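PDB 4DLL: 2-hydroxy-3-oxopropionate reductase from Polaromonas sp. JS666, which probably catalyses the reversible NAD(P)H-dependent reduction of 2-hydroxy-3-oxopropionate (tartronate semialdehyde) to glycerate, as a member of the beta-hydroxyacid dehydrogenase family. Local coordinates for residues A171-S176 against G184-V189; C51-A56 against L180-R185; M204-T209 against S241-L246; P45-L50 against Y55-W60; I208-V213 against S307-E312. One frame throughout, in Å; residues are numbered along the deposited sequence.

The contacts fall into two clusters: 4, 2 and 1 in the probable N-terminal nucleotide-binding domain, 3 and 5 in the helical C-terminal domain at the dimer interface. Contact 4 comes first along the chain; contact 2 begins on residues 51-56, which run from the end of helix 43-52 into the start of strand 56-60, and reaches helix 170-183, whose continuation into strand 184-190 carries contact 1. Contacts 2 and 4 have centres about 8 Å apart and share Y55 and A56; contacts 1 and 2 share G184 and R185. Strand 184-190 leads on to helix 194-222, common to contacts 3 and 5, whose centres are about 9 Å apart. Contacts 4 and 5 stand about 34 Å apart between centres.

Contact 1. Residues A171-S176 against G184-V189; sequences ADFERS and GRATHV
F173 and H188 lie flat on each other where helix 170-183 packs on strand 184-190, the last two elements of a beta-alpha-beta unit that begins with strand 162-167 and ends on 184-190, the edge strand of the sheet within this chain. The helix and strand segments run nearly antiparallel, at 175°, with axes 10.1 Å apart. The two rings form an offset stack, their planes only 9° from parallel and their centroids 4.8 Å apart. They slide past each other head to tail, so each ring covers the root of the other side chain: H188 CB sits 3.7 Å from the centroid of the F173 ring, and F173 CB lies over the imidazole face in the same CH-pi fashion. On both residues CG is anti to the backbone N (chi1 172° for F173), which extends the two side chains between helix and strand from opposite sides. The imidazole is held in its turn by a hydrogen bond from NE2 to the backbone O of G168. An alanine at F173 would remove the ring, and the imidazole would probably lose the flat partner over one face while A186 and L180 were left beside a gap. L146 and A166 also touch F173, linking it to neighbouring strands. Two residues before H188 on the strand, the ring reaches the methyl of A186 obliquely, F173 CE1 standing 4.1 Å from A186 CB.

Contact 2. Residues C51-A56 against L180-R185; sequences CEAGYA and LKVFGR
V182 meets A53 and Y55 across a shallow surface contact between the end of helix 43-52 and the last turn of helix 170-183. From its backbone V182 directs CB toward the 51-56 segment, and the two methyls then part. CG1 lies anti to the backbone N (chi1 178°) and turns to L50 of helix 43-52. CG2, anti to the carbonyl carbon, does the touching here: it comes 4.0 Å from Y55 CE1, obliquely to the phenol ring, and 4.1 Å from A53 CB. One methyl thus bridges the helix end and the tyrosine that follows it. The approach is shaped by two helix ends. After A53, G54 takes positive phi in a Schellman motif, its N bonded to C51 O at 2.6 Å, before the chain turns into strand 56-60. On the other side L180 O accepts from both F183 N and G184 N, and G184 likewise leaves the helix with positive phi. P178 and L179 add to the cover of the Y55 ring. Beside the contact, R49 NH1 gives V182 O a weak hydrogen bond; between the two segments themselves only methyls and an aromatic carbon meet, so these two helices of the nucleotide-binding domain join here through shape and apolar surface.

Contact 3. Residues M204-T209 against S241-L246; sequences MIVGIT and SRVLQL
V206 opens the contact from helix 194-222, its CG1 methyl approaching CG2 of V243 at 4.2 Å, the two side chains crossing obliquely. One turn later T209 carries the larger share. Its CG2, anti to the backbone N, points across to V243 and meets CG1 at 3.6 Å, while the CB of V243 lies 3.7 Å from the same T209 CG2. The hydroxyl takes the other branch and turns back into its own helix: T209 OG1 donates to I205 O at 2.7 Å, tilted 30° from the carbonyl plane. This bond holds the side-chain rotation and keeps CG2 turned to V243; T209 N reaches the same O from the opposite face. This is helix-on-helix packing in the all-helical C-terminal domain of the beta-hydroxyacid dehydrogenase fold, where the short helix 242-245 rests on the long helix 194-222. A serine in place of T209 would keep a hydroxyl but lose CG2, and a gap would probably open beside V243 and S241. S241 touches that methyl from the N-cap of the short helix, T209 CG2 to S241 OG being 4.0 Å. The same OG accepts from L244 N at 2.8 Å, nearly straight at 169°. V243 also packs on F238 of the second subunit, and S241 on its own counterpart there.

Contact 4. Residues P45-L50 against Y55-W60; sequences PMARRL and YALQVW
L50, near the end of helix 43-52, and Y55, just before strand 56-60, have CA atoms 5.7 Å apart, and Y55 N donates to L50 O over 3.2 Å (162° at the hydrogen), the bond that completes the Schellman motif at G54. The donor is tilted 27° from the carbonyl plane. The same L50 O lies at the edge of the Y55 ring, in its plane. From this point the side chains take over, all apolar. L50 has CG anti to the backbone N (chi1 -151°), which spreads its two methyls to different partners: CD1 meets Y55 CD1 at 3.8 Å, and CD2 meets CD1 of L57 at 3.7 Å, the two leucines crossing at about a right angle. L57 also extends with CG anti to its N, and its other methyl presses on A47, CD2 to CB at 3.5 Å, tighter than usual van der Waals contact. The helix is thereby seated on the strand through one alanine and two leucines. These elements belong to the beta-alpha-beta unit 33-37, 43-52, 56-60 of the Rossmann fold, whose glycine-rich turn probably approaches the dinucleotide; the A47 side chain lies near those glycines. I34 and F36 of strand 33-37 continue the apolar layer against L50. A small residue at A47 lets the strand leucine come close, while the backbone bond ties the turn leading into the strand to the last helical turn.

Contact 5. Residues I208-V213 against S307-E312; sequences ITIGAV and SGLFVE
L309 of helix 309-315 packs against I210 and G211 of helix 194-222, a helix-helix contact within the all-helical C-terminal domain. The close part lies at G211. Its lack of a side chain lets L309 CD2 approach the backbone directly, 3.6 Å from G211 CA and 3.8 Å from G211 N; a CB on this residue would sit only 3.3 Å from that methyl. L309 reaches there with CG anti to its backbone N (chi1 173°), which brings CD2 onto the backbone of helix 194-222. The contact is looser at I210, which lies aslant to the leucine, its CG2 meeting L309 CD2 at 4.1 Å. This looser side is still buried: Y293 of helix 284-301 touches both I210 and L309, and V243 covers I210 as well. The S307 hydroxyl looks elsewhere, bonded to D305 OD2. On the helix 194-222 side facing the second subunit, A212 packs on I208 of that neighbouring chain, so the helix is shared between the intrachain contact and the dimer interface. At S307 the partner is a backbone atom: S307 CA lies 4.1 Å from I210 CG2.

Contact 1. Residues A171-S176 against G184-V189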
# COMPACT_ATOMS: atom_id res chain seq x y z
N ALA A 171 18.17 -3.52 -26.90
CA ALA A 171 17.79 -3.26 -28.30
C ALA A 171 16.36 -3.65 -28.64
O ALA A 171 15.68 -2.92 -29.33
CB ALA A 171 18.75 -3.95 -29.26
N ASP A 172 15.89 -4.80 -28.15
CA ASP A 172 14.52 -5.22 -28.41
C ASP A 172 13.54 -4.28 -27.67
O ASP A 172 12.51 -3.85 -28.23
CB ASP A 172 14.34 -6.69 -27.97
CG ASP A 172 15.06 -7.68 -28.89
OD1 ASP A 172 15.14 -7.41 -30.11
OD2 ASP A 172 15.52 -8.75 -28.43
N PHE A 173 13.88 -3.94 -26.41
CA PHE A 173 13.06 -3.06 -25.62
C PHE A 173 12.98 -1.70 -26.29
O PHE A 173 11.90 -1.13 -26.33
CB PHE A 173 13.60 -2.92 -24.18
CG PHE A 173 12.89 -1.87 -23.36
CD1 PHE A 173 11.66 -2.17 -22.74
CD2 PHE A 173 13.45 -0.58 -23.23
CE1 PHE A 173 10.97 -1.24 -21.98
CE2 PHE A 173 12.77 0.41 -22.47
CZ PHE A 173 11.53 0.09 -21.83
N GLU A 174 14.10 -1.17 -26.81
CA GLU A 174 13.96 0.09 -27.58
C GLU A 174 13.09 -0.10 -28.82
O GLU A 174 12.24 0.71 -29.13
CB GLU A 174 15.32 0.69 -27.93
CG GLU A 174 16.08 1.05 -26.69
CD GLU A 174 15.45 2.24 -26.00
OE1 GLU A 174 15.21 3.24 -26.71
OE2 GLU A 174 15.18 2.18 -24.75
N ARG A 175 13.29 -1.19 -29.53
CA ARG A 175 12.38 -1.43 -30.64
C ARG A 175 10.92 -1.36 -30.21
O ARG A 175 10.07 -0.89 -30.97
CB ARG A 175 12.69 -2.76 -31.32
CG ARG A 175 13.88 -2.65 -32.24
CD ARG A 175 14.27 -3.96 -32.92
NE ARG A 175 14.96 -3.61 -34.16
CZ ARG A 175 14.39 -3.54 -35.37
NH1 ARG A 175 13.09 -3.85 -35.51
NH2 ARG A 175 15.10 -3.20 -36.45
N SER A 176 10.64 -1.74 -28.96
CA SER A 176 9.29 -1.87 -28.46
C SER A 176 8.70 -0.62 -27.99
O SER A 176 7.48 -0.57 -27.78
CB SER A 176 9.31 -2.75 -27.20
OG SER A 176 9.46 -4.08 -27.59
N GLY A 184 1.33 2.96 -21.72
CA GLY A 184 1.62 3.62 -20.46
C GLY A 184 3.07 3.91 -20.29
O GLY A 184 3.78 4.10 -21.26
N ARG A 185 3.51 3.98 -19.05
CA ARG A 185 4.93 4.12 -18.80
C ARG A 185 5.62 2.72 -18.68
O ARG A 185 5.23 1.90 -17.83
CB ARG A 185 5.15 4.97 -17.53
CG ARG A 185 6.60 5.37 -17.33
CD ARG A 185 6.82 6.15 -15.98
NE ARG A 185 6.25 5.48 -14.80
CZ ARG A 185 6.83 4.45 -14.15
NH1 ARG A 185 8.00 3.94 -14.57
NH2 ARG A 185 6.25 3.91 -13.05
N ALA A 186 6.60 2.44 -19.54
CA ALA A 186 7.32 1.16 -19.51
C ALA A 186 8.69 1.35 -18.93
O ALA A 186 9.34 2.39 -19.14
CB ALA A 186 7.42 0.53 -20.92
N THR A 187 9.13 0.33 -18.19
CA THR A 187 10.40 0.32 -17.50
C THR A 187 11.07 -1.01 -17.79
O THR A 187 10.48 -2.12 -17.62
CB THR A 187 10.19 0.43 -15.97
OG1 THR A 187 9.37 1.58 -15.67
CG2 THR A 187 11.50 0.56 -15.22
N HIS A 188 12.33 -0.90 -18.17
CA HIS A 188 13.10 -2.07 -18.53
C HIS A 188 13.72 -2.64 -17.27
O HIS A 188 14.57 -2.00 -16.67
CB HIS A 188 14.14 -1.74 -19.61
CG HIS A 188 14.83 -2.95 -20.15
ND1 HIS A 188 16.04 -2.89 -20.80
CD2 HIS A 188 14.45 -4.25 -20.17
CE1 HIS A 188 16.38 -4.10 -21.18
NE2 HIS A 188 15.44 -4.95 -20.81
N VAL A 189 13.29 -3.82 -16.86
CA VAL A 189 13.61 -4.28 -15.50
C VAL A 189 14.79 -5.24 -15.46
O VAL A 189 15.41 -5.43 -14.41
CB VAL A 189 12.40 -4.94 -14.78
CG1 VAL A 189 11.37 -3.89 -14.29
CG2 VAL A 189 11.71 -6.01 -15.69

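Contact 2. Residues C51-A56 against L180-R185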
# COMPACT_ATOMS: atom_id res chain seq x y z
N CYS A 51 -5.15 1.81 -32.57
CA CYS A 51 -5.71 2.35 -33.81
C CYS A 51 -5.63 3.88 -33.80
O CYS A 51 -5.15 4.46 -34.75
CB CYS A 51 -7.12 1.84 -34.04
SG CYS A 51 -7.20 0.05 -33.80
N GLU A 52 -6.04 4.51 -32.71
CA GLU A 52 -5.89 5.98 -32.56
C GLU A 52 -4.46 6.50 -32.73
O GLU A 52 -4.29 7.66 -33.07
CB GLU A 52 -6.42 6.48 -31.23
CG GLU A 52 -7.92 6.50 -31.13
CD GLU A 52 -8.35 6.78 -29.73
OE1 GLU A 52 -8.32 7.96 -29.30
OE2 GLU A 52 -8.70 5.82 -29.02
N ALA A 53 -3.44 5.67 -32.51
CA ALA A 53 -2.07 6.09 -32.80
C ALA A 53 -1.69 5.78 -34.24
O ALA A 53 -0.56 6.05 -34.69
CB ALA A 53 -1.10 5.45 -31.82
N GLY A 54 -2.63 5.18 -34.97
CA GLY A 54 -2.45 4.92 -36.40
C GLY A 54 -1.71 3.64 -36.73
O GLY A 54 -1.15 3.51 -37.81
N TYR A 55 -1.73 2.68 -35.80
CA TYR A 55 -1.17 1.37 -36.03
C TYR A 55 -2.21 0.54 -36.70
O TYR A 55 -3.39 0.68 -36.41
CB TYR A 55 -0.80 0.69 -34.70
CG TYR A 55 0.48 1.18 -34.08
CD1 TYR A 55 0.48 2.18 -33.11
CD2 TYR A 55 1.71 0.64 -34.48
CE1 TYR A 55 1.65 2.63 -32.54
CE2 TYR A 55 2.88 1.07 -33.92
CZ TYR A 55 2.84 2.06 -32.94
OH TYR A 55 4.02 2.48 -32.38
N ALA A 56 -1.79 -0.37 -37.56
CA ALA A 56 -2.77 -1.26 -38.15
C ALA A 56 -2.86 -2.55 -37.30
O ALA A 56 -1.86 -3.07 -36.80
CB ALA A 56 -2.44 -1.56 -39.62
N LEU A 180 4.97 0.52 -26.71
CA LEU A 180 4.74 0.51 -25.30
C LEU A 180 4.19 1.81 -24.76
O LEU A 180 3.22 1.77 -24.03
CB LEU A 180 5.98 0.05 -24.53
CG LEU A 180 6.26 -1.44 -24.79
CD1 LEU A 180 7.44 -1.91 -24.02
CD2 LEU A 180 5.09 -2.32 -24.58
N LYS A 181 4.78 2.96 -25.17
CA LYS A 181 4.31 4.30 -24.76
C LYS A 181 2.83 4.57 -25.00
O LYS A 181 2.21 5.37 -24.30
CB LYS A 181 5.09 5.42 -25.46
CG LYS A 181 6.51 5.21 -25.57
CD LYS A 181 7.28 5.90 -24.49
CE LYS A 181 8.63 6.41 -25.05
NZ LYS A 181 9.40 7.23 -24.02
N VAL A 182 2.27 3.94 -26.02
CA VAL A 182 0.84 4.08 -26.29
C VAL A 182 0.04 3.56 -25.07
O VAL A 182 -1.06 4.07 -24.77
CB VAL A 182 0.44 3.30 -27.59
CG1 VAL A 182 -1.05 3.38 -27.87
CG2 VAL A 182 1.16 3.85 -28.79
N PHE A 183 0.56 2.55 -24.38
CA PHE A 183 -0.23 1.94 -23.29
C PHE A 183 0.09 2.52 -21.93
O PHE A 183 -0.79 2.58 -21.08
CB PHE A 183 -0.05 0.45 -23.21
CG PHE A 183 -0.24 -0.26 -24.51
CD1 PHE A 183 -1.38 -0.06 -25.26
CD2 PHE A 183 0.73 -1.16 -24.95
CE1 PHE A 183 -1.56 -0.74 -26.48
CE2 PHE A 183 0.59 -1.84 -26.15
CZ PHE A 183 -0.57 -1.64 -26.92
N GLY A 184 1.33 2.96 -21.72
CA GLY A 184 1.62 3.62 -20.46
C GLY A 184 3.07 3.91 -20.29
O GLY A 184 3.78 4.10 -21.26
N ARG A 185 3.51 3.98 -19.05
CA ARG A 185 4.93 4.12 -18.80
C ARG A 185 5.62 2.72 -18.68
O ARG A 185 5.23 1.90 -17.83
CB ARG A 185 5.15 4.97 -17.53
CG ARG A 185 6.60 5.37 -17.33
CD ARG A 185 6.82 6.15 -15.98
NE ARG A 185 6.25 5.48 -14.80
CZ ARG A 185 6.83 4.45 -14.15
NH1 ARG A 185 8.00 3.94 -14.57
NH2 ARG A 185 6.25 3.91 -13.05

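Contact 3. Residues M204-T209 against S241-L246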
# COMPACT_ATOMS: atom_id res chain seq x y z
N MSE A 204 2.28 -10.04 -5.29
CA MSE A 204 2.54 -10.11 -3.83
C MSE A 204 2.13 -8.84 -3.08
O MSE A 204 1.44 -8.91 -2.09
CB MSE A 204 4.05 -10.29 -3.58
CG MSE A 204 4.50 -11.61 -4.01
SE MSE A 204 6.44 -11.86 -4.11
CE MSE A 204 6.27 -12.76 -5.79
N ILE A 205 2.62 -7.68 -3.51
CA ILE A 205 2.25 -6.44 -2.80
C ILE A 205 0.76 -6.19 -2.92
O ILE A 205 0.12 -5.85 -1.96
CB ILE A 205 3.03 -5.17 -3.31
CG1 ILE A 205 4.54 -5.32 -3.12
CG2 ILE A 205 2.46 -3.89 -2.67
CD1 ILE A 205 5.29 -4.00 -3.61
N VAL A 206 0.17 -6.41 -4.06
CA VAL A 206 -1.27 -6.17 -4.14
C VAL A 206 -2.02 -7.20 -3.25
O VAL A 206 -2.92 -6.83 -2.49
CB VAL A 206 -1.81 -6.13 -5.66
CG1 VAL A 206 -3.37 -6.15 -5.76
CG2 VAL A 206 -1.27 -4.97 -6.42
N GLY A 207 -1.67 -8.47 -3.37
CA GLY A 207 -2.33 -9.55 -2.63
C GLY A 207 -2.22 -9.40 -1.13
O GLY A 207 -3.18 -9.64 -0.42
N ILE A 208 -1.08 -8.98 -0.63
CA ILE A 208 -0.95 -8.73 0.81
C ILE A 208 -1.67 -7.43 1.28
O ILE A 208 -2.29 -7.43 2.34
CB ILE A 208 0.55 -8.73 1.20
CG1 ILE A 208 1.22 -10.09 0.88
CG2 ILE A 208 0.73 -8.43 2.62
CD1 ILE A 208 2.79 -9.99 0.70
N THR A 209 -1.59 -6.34 0.50
CA THR A 209 -2.14 -5.07 0.89
C THR A 209 -3.66 -5.14 0.97
O THR A 209 -4.27 -4.61 1.87
CB THR A 209 -1.71 -3.95 -0.03
OG1 THR A 209 -0.28 -3.93 -0.09
CG2 THR A 209 -2.22 -2.62 0.55
N SER A 241 -2.71 4.07 0.01
CA SER A 241 -2.22 3.25 -1.09
C SER A 241 -3.22 3.19 -2.26
O SER A 241 -4.38 3.58 -2.11
CB SER A 241 -1.95 1.85 -0.60
OG SER A 241 -3.16 1.12 -0.48
N ARG A 242 -2.79 2.72 -3.44
CA ARG A 242 -3.73 2.51 -4.55
C ARG A 242 -4.72 1.37 -4.17
O ARG A 242 -5.89 1.46 -4.51
CB ARG A 242 -2.98 2.17 -5.88
CG ARG A 242 -3.91 2.18 -7.16
CD ARG A 242 -4.19 3.67 -7.57
NE ARG A 242 -2.90 4.39 -7.54
CZ ARG A 242 -2.03 4.39 -8.57
NH1 ARG A 242 -2.36 3.75 -9.71
NH2 ARG A 242 -0.85 5.03 -8.46
N VAL A 243 -4.26 0.39 -3.39
CA VAL A 243 -5.16 -0.69 -2.92
C VAL A 243 -6.25 -0.18 -1.95
O VAL A 243 -7.44 -0.57 -2.11
CB VAL A 243 -4.39 -1.87 -2.34
CG1 VAL A 243 -5.28 -2.77 -1.40
CG2 VAL A 243 -3.78 -2.66 -3.49
N LEU A 244 -5.87 0.70 -0.99
CA LEU A 244 -6.89 1.28 -0.11
C LEU A 244 -7.95 2.04 -0.91
O LEU A 244 -9.14 1.81 -0.71
CB LEU A 244 -6.28 2.22 0.95
CG LEU A 244 -7.19 3.06 1.85
CD1 LEU A 244 -8.14 2.16 2.68
CD2 LEU A 244 -6.38 3.98 2.83
N GLN A 245 -7.53 2.94 -1.80
CA GLN A 245 -8.49 3.73 -2.58
C GLN A 245 -9.32 2.89 -3.57
O GLN A 245 -10.48 3.22 -3.81
CB GLN A 245 -7.78 4.86 -3.35
CG GLN A 245 -6.92 5.81 -2.44
CD GLN A 245 -7.76 6.46 -1.27
OE1 GLN A 245 -7.38 6.38 -0.08
NE2 GLN A 245 -8.90 7.06 -1.62
N LEU A 246 -8.73 1.86 -4.19
CA LEU A 246 -9.54 1.14 -5.17
C LEU A 246 -10.31 0.03 -4.48
O LEU A 246 -11.49 0.18 -4.27
CB LEU A 246 -8.72 0.61 -6.35
CG LEU A 246 -9.49 -0.11 -7.49
CD1 LEU A 246 -10.07 0.92 -8.55
CD2 LEU A 246 -8.58 -1.17 -8.17

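Contact 4. Residues P45-L50 against Y55-W60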
# COMPACT_ATOMS: atom_id res chain seq x y z
N PRO A 45 -9.70 -1.48 -24.72
CA PRO A 45 -9.22 -0.10 -24.59
C PRO A 45 -7.81 0.05 -25.19
O PRO A 45 -7.51 1.08 -25.83
CB PRO A 45 -9.21 0.13 -23.07
CG PRO A 45 -9.59 -1.19 -22.43
CD PRO A 45 -10.24 -2.01 -23.45
N MSE A 46 -6.98 -0.98 -25.05
CA MSE A 46 -5.63 -0.96 -25.66
C MSE A 46 -5.59 -1.00 -27.20
O MSE A 46 -4.68 -0.44 -27.81
CB MSE A 46 -4.71 -2.04 -25.07
CG MSE A 46 -4.56 -1.84 -23.59
SE MSE A 46 -3.73 -3.41 -22.74
CE MSE A 46 -1.88 -3.13 -23.34
N ALA A 47 -6.56 -1.68 -27.80
CA ALA A 47 -6.64 -1.70 -29.25
C ALA A 47 -7.09 -0.33 -29.79
O ALA A 47 -6.66 0.09 -30.84
CB ALA A 47 -7.55 -2.79 -29.72
N ARG A 48 -7.91 0.37 -29.03
CA ARG A 48 -8.48 1.59 -29.50
C ARG A 48 -7.40 2.71 -29.44
O ARG A 48 -7.27 3.51 -30.37
CB ARG A 48 -9.74 1.86 -28.67
CG ARG A 48 -10.38 3.25 -28.74
CD ARG A 48 -10.78 3.67 -27.30
NE ARG A 48 -11.69 4.81 -27.26
N ARG A 49 -6.55 2.71 -28.41
CA ARG A 49 -5.48 3.69 -28.39
C ARG A 49 -4.49 3.35 -29.49
O ARG A 49 -3.84 4.23 -30.05
CB ARG A 49 -4.79 3.76 -27.04
CG ARG A 49 -5.73 3.93 -25.88
CD ARG A 49 -4.99 4.36 -24.64
NE ARG A 49 -5.00 5.80 -24.51
CZ ARG A 49 -3.97 6.62 -24.74
NH1 ARG A 49 -2.78 6.14 -25.13
NH2 ARG A 49 -4.11 7.93 -24.57
N LEU A 50 -4.42 2.07 -29.80
CA LEU A 50 -3.52 1.58 -30.80
C LEU A 50 -3.90 2.06 -32.20
O LEU A 50 -3.09 2.64 -32.92
CB LEU A 50 -3.49 0.05 -30.76
CG LEU A 50 -2.17 -0.51 -31.20
CD1 LEU A 50 -1.13 0.11 -30.30
CD2 LEU A 50 -2.20 -2.00 -31.03
N TYR A 55 -1.73 2.68 -35.80
CA TYR A 55 -1.17 1.37 -36.03
C TYR A 55 -2.21 0.54 -36.70
O TYR A 55 -3.39 0.68 -36.41
CB TYR A 55 -0.80 0.69 -34.70
CG TYR A 55 0.48 1.18 -34.08
CD1 TYR A 55 0.48 2.18 -33.11
CD2 TYR A 55 1.71 0.64 -34.48
CE1 TYR A 55 1.65 2.63 -32.54
CE2 TYR A 55 2.88 1.07 -33.92
CZ TYR A 55 2.84 2.06 -32.94
OH TYR A 55 4.02 2.48 -32.38
N ALA A 56 -1.79 -0.37 -37.56
CA ALA A 56 -2.77 -1.26 -38.15
C ALA A 56 -2.86 -2.55 -37.30
O ALA A 56 -1.86 -3.07 -36.80
CB ALA A 56 -2.44 -1.56 -39.62
N LEU A 57 -4.05 -3.06 -37.12
CA LEU A 57 -4.21 -4.08 -36.11
C LEU A 57 -4.87 -5.33 -36.64
O LEU A 57 -5.95 -5.24 -37.23
CB LEU A 57 -5.05 -3.49 -34.96
CG LEU A 57 -5.24 -4.40 -33.75
CD1 LEU A 57 -3.89 -4.66 -33.04
CD2 LEU A 57 -6.32 -3.80 -32.81
N GLN A 58 -4.22 -6.48 -36.41
CA GLN A 58 -4.81 -7.80 -36.66
C GLN A 58 -5.04 -8.45 -35.32
O GLN A 58 -4.28 -8.24 -34.39
CB GLN A 58 -3.88 -8.72 -37.47
CG GLN A 58 -3.10 -8.11 -38.65
CD GLN A 58 -4.01 -7.49 -39.73
OE1 GLN A 58 -5.05 -8.07 -40.12
NE2 GLN A 58 -3.63 -6.30 -40.20
N VAL A 59 -6.07 -9.28 -35.24
CA VAL A 59 -6.46 -9.90 -34.02
C VAL A 59 -6.81 -11.37 -34.26
O VAL A 59 -7.40 -11.69 -35.26
CB VAL A 59 -7.76 -9.21 -33.44
CG1 VAL A 59 -8.20 -9.91 -32.14
CG2 VAL A 59 -7.54 -7.74 -33.19
N TRP A 60 -6.43 -12.26 -33.36
CA TRP A 60 -7.03 -13.58 -33.28
C TRP A 60 -7.57 -13.68 -31.85
O TRP A 60 -6.90 -13.29 -30.91
CB TRP A 60 -5.98 -14.67 -33.54
CG TRP A 60 -6.48 -16.02 -33.21
CD1 TRP A 60 -7.29 -16.82 -33.99
CD2 TRP A 60 -6.30 -16.71 -31.97
NE1 TRP A 60 -7.61 -17.98 -33.30
CE2 TRP A 60 -7.01 -17.95 -32.07
CE3 TRP A 60 -5.60 -16.42 -30.79
CZ2 TRP A 60 -7.02 -18.90 -31.04
CZ3 TRP A 60 -5.60 -17.36 -29.77
CH2 TRP A 60 -6.32 -18.59 -29.89

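Contact 5. Residues I208-V213 against S307-E312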
# COMPACT_ATOMS: atom_id res chain seq x y z
N ILE A 208 -1.08 -8.98 -0.63
CA ILE A 208 -0.95 -8.73 0.81
C ILE A 208 -1.67 -7.43 1.28
O ILE A 208 -2.29 -7.43 2.34
CB ILE A 208 0.55 -8.73 1.20
CG1 ILE A 208 1.22 -10.09 0.88
CG2 ILE A 208 0.73 -8.43 2.62
CD1 ILE A 208 2.79 -9.99 0.70
N THR A 209 -1.59 -6.34 0.50
CA THR A 209 -2.14 -5.07 0.89
C THR A 209 -3.66 -5.14 0.97
O THR A 209 -4.27 -4.61 1.87
CB THR A 209 -1.71 -3.95 -0.03
OG1 THR A 209 -0.28 -3.93 -0.09
CG2 THR A 209 -2.22 -2.62 0.55
N ILE A 210 -4.24 -5.88 0.05
CA ILE A 210 -5.63 -6.23 0.12
C ILE A 210 -6.02 -6.78 1.50
O ILE A 210 -6.97 -6.28 2.11
CB ILE A 210 -5.97 -7.21 -1.02
CG1 ILE A 210 -6.18 -6.42 -2.30
CG2 ILE A 210 -7.29 -7.92 -0.81
CD1 ILE A 210 -6.24 -7.38 -3.59
N GLY A 211 -5.31 -7.78 1.98
CA GLY A 211 -5.57 -8.38 3.29
C GLY A 211 -5.27 -7.44 4.45
O GLY A 211 -6.02 -7.36 5.42
N ALA A 212 -4.17 -6.70 4.36
CA ALA A 212 -3.90 -5.68 5.37
C ALA A 212 -5.08 -4.65 5.47
O ALA A 212 -5.41 -4.15 6.54
CB ALA A 212 -2.62 -4.96 5.00
N VAL A 213 -5.64 -4.29 4.35
CA VAL A 213 -6.67 -3.29 4.36
C VAL A 213 -7.99 -3.95 4.85
O VAL A 213 -8.77 -3.30 5.49
CB VAL A 213 -6.78 -2.60 3.00
CG1 VAL A 213 -8.17 -1.92 2.83
CG2 VAL A 213 -5.59 -1.62 2.77
N SER A 307 -10.58 -8.24 -4.02
CA SER A 307 -10.88 -7.62 -2.73
C SER A 307 -11.79 -8.49 -1.89
O SER A 307 -11.94 -8.27 -0.69
CB SER A 307 -11.46 -6.21 -2.88
OG SER A 307 -12.37 -6.15 -3.95
N GLY A 308 -12.36 -9.52 -2.54
CA GLY A 308 -13.28 -10.45 -1.93
C GLY A 308 -12.62 -11.21 -0.81
O GLY A 308 -13.28 -12.03 -0.16
N LEU A 309 -11.35 -10.92 -0.52
CA LEU A 309 -10.63 -11.57 0.57
C LEU A 309 -11.12 -11.09 1.92
O LEU A 309 -11.06 -11.82 2.92
CB LEU A 309 -9.10 -11.39 0.43
CG LEU A 309 -8.21 -11.86 1.56
CD1 LEU A 309 -8.13 -13.40 1.51
CD2 LEU A 309 -6.81 -11.25 1.50
N PHE A 310 -11.56 -9.84 1.94
CA PHE A 310 -12.40 -9.30 2.99
C PHE A 310 -13.44 -10.33 3.47
O PHE A 310 -13.60 -10.54 4.67
CB PHE A 310 -13.13 -8.13 2.36
CG PHE A 310 -13.96 -7.33 3.30
CD1 PHE A 310 -15.32 -7.62 3.47
CD2 PHE A 310 -13.42 -6.22 3.93
CE1 PHE A 310 -16.13 -6.85 4.31
CE2 PHE A 310 -14.20 -5.44 4.78
CZ PHE A 310 -15.57 -5.76 4.97
N VAL A 311 -14.15 -10.96 2.52
CA VAL A 311 -15.21 -11.90 2.87
C VAL A 311 -14.61 -13.05 3.69
O VAL A 311 -15.10 -13.35 4.80
CB VAL A 311 -16.04 -12.36 1.64
CG1 VAL A 311 -17.08 -13.35 2.04
CG2 VAL A 311 -16.69 -11.16 0.97
N GLU A 312 -13.52 -13.64 3.19
CA GLU A 312 -12.79 -14.67 3.94
C GLU A 312 -12.51 -14.21 5.35
O GLU A 312 -12.73 -14.96 6.29
CB GLU A 312 -11.47 -15.04 3.24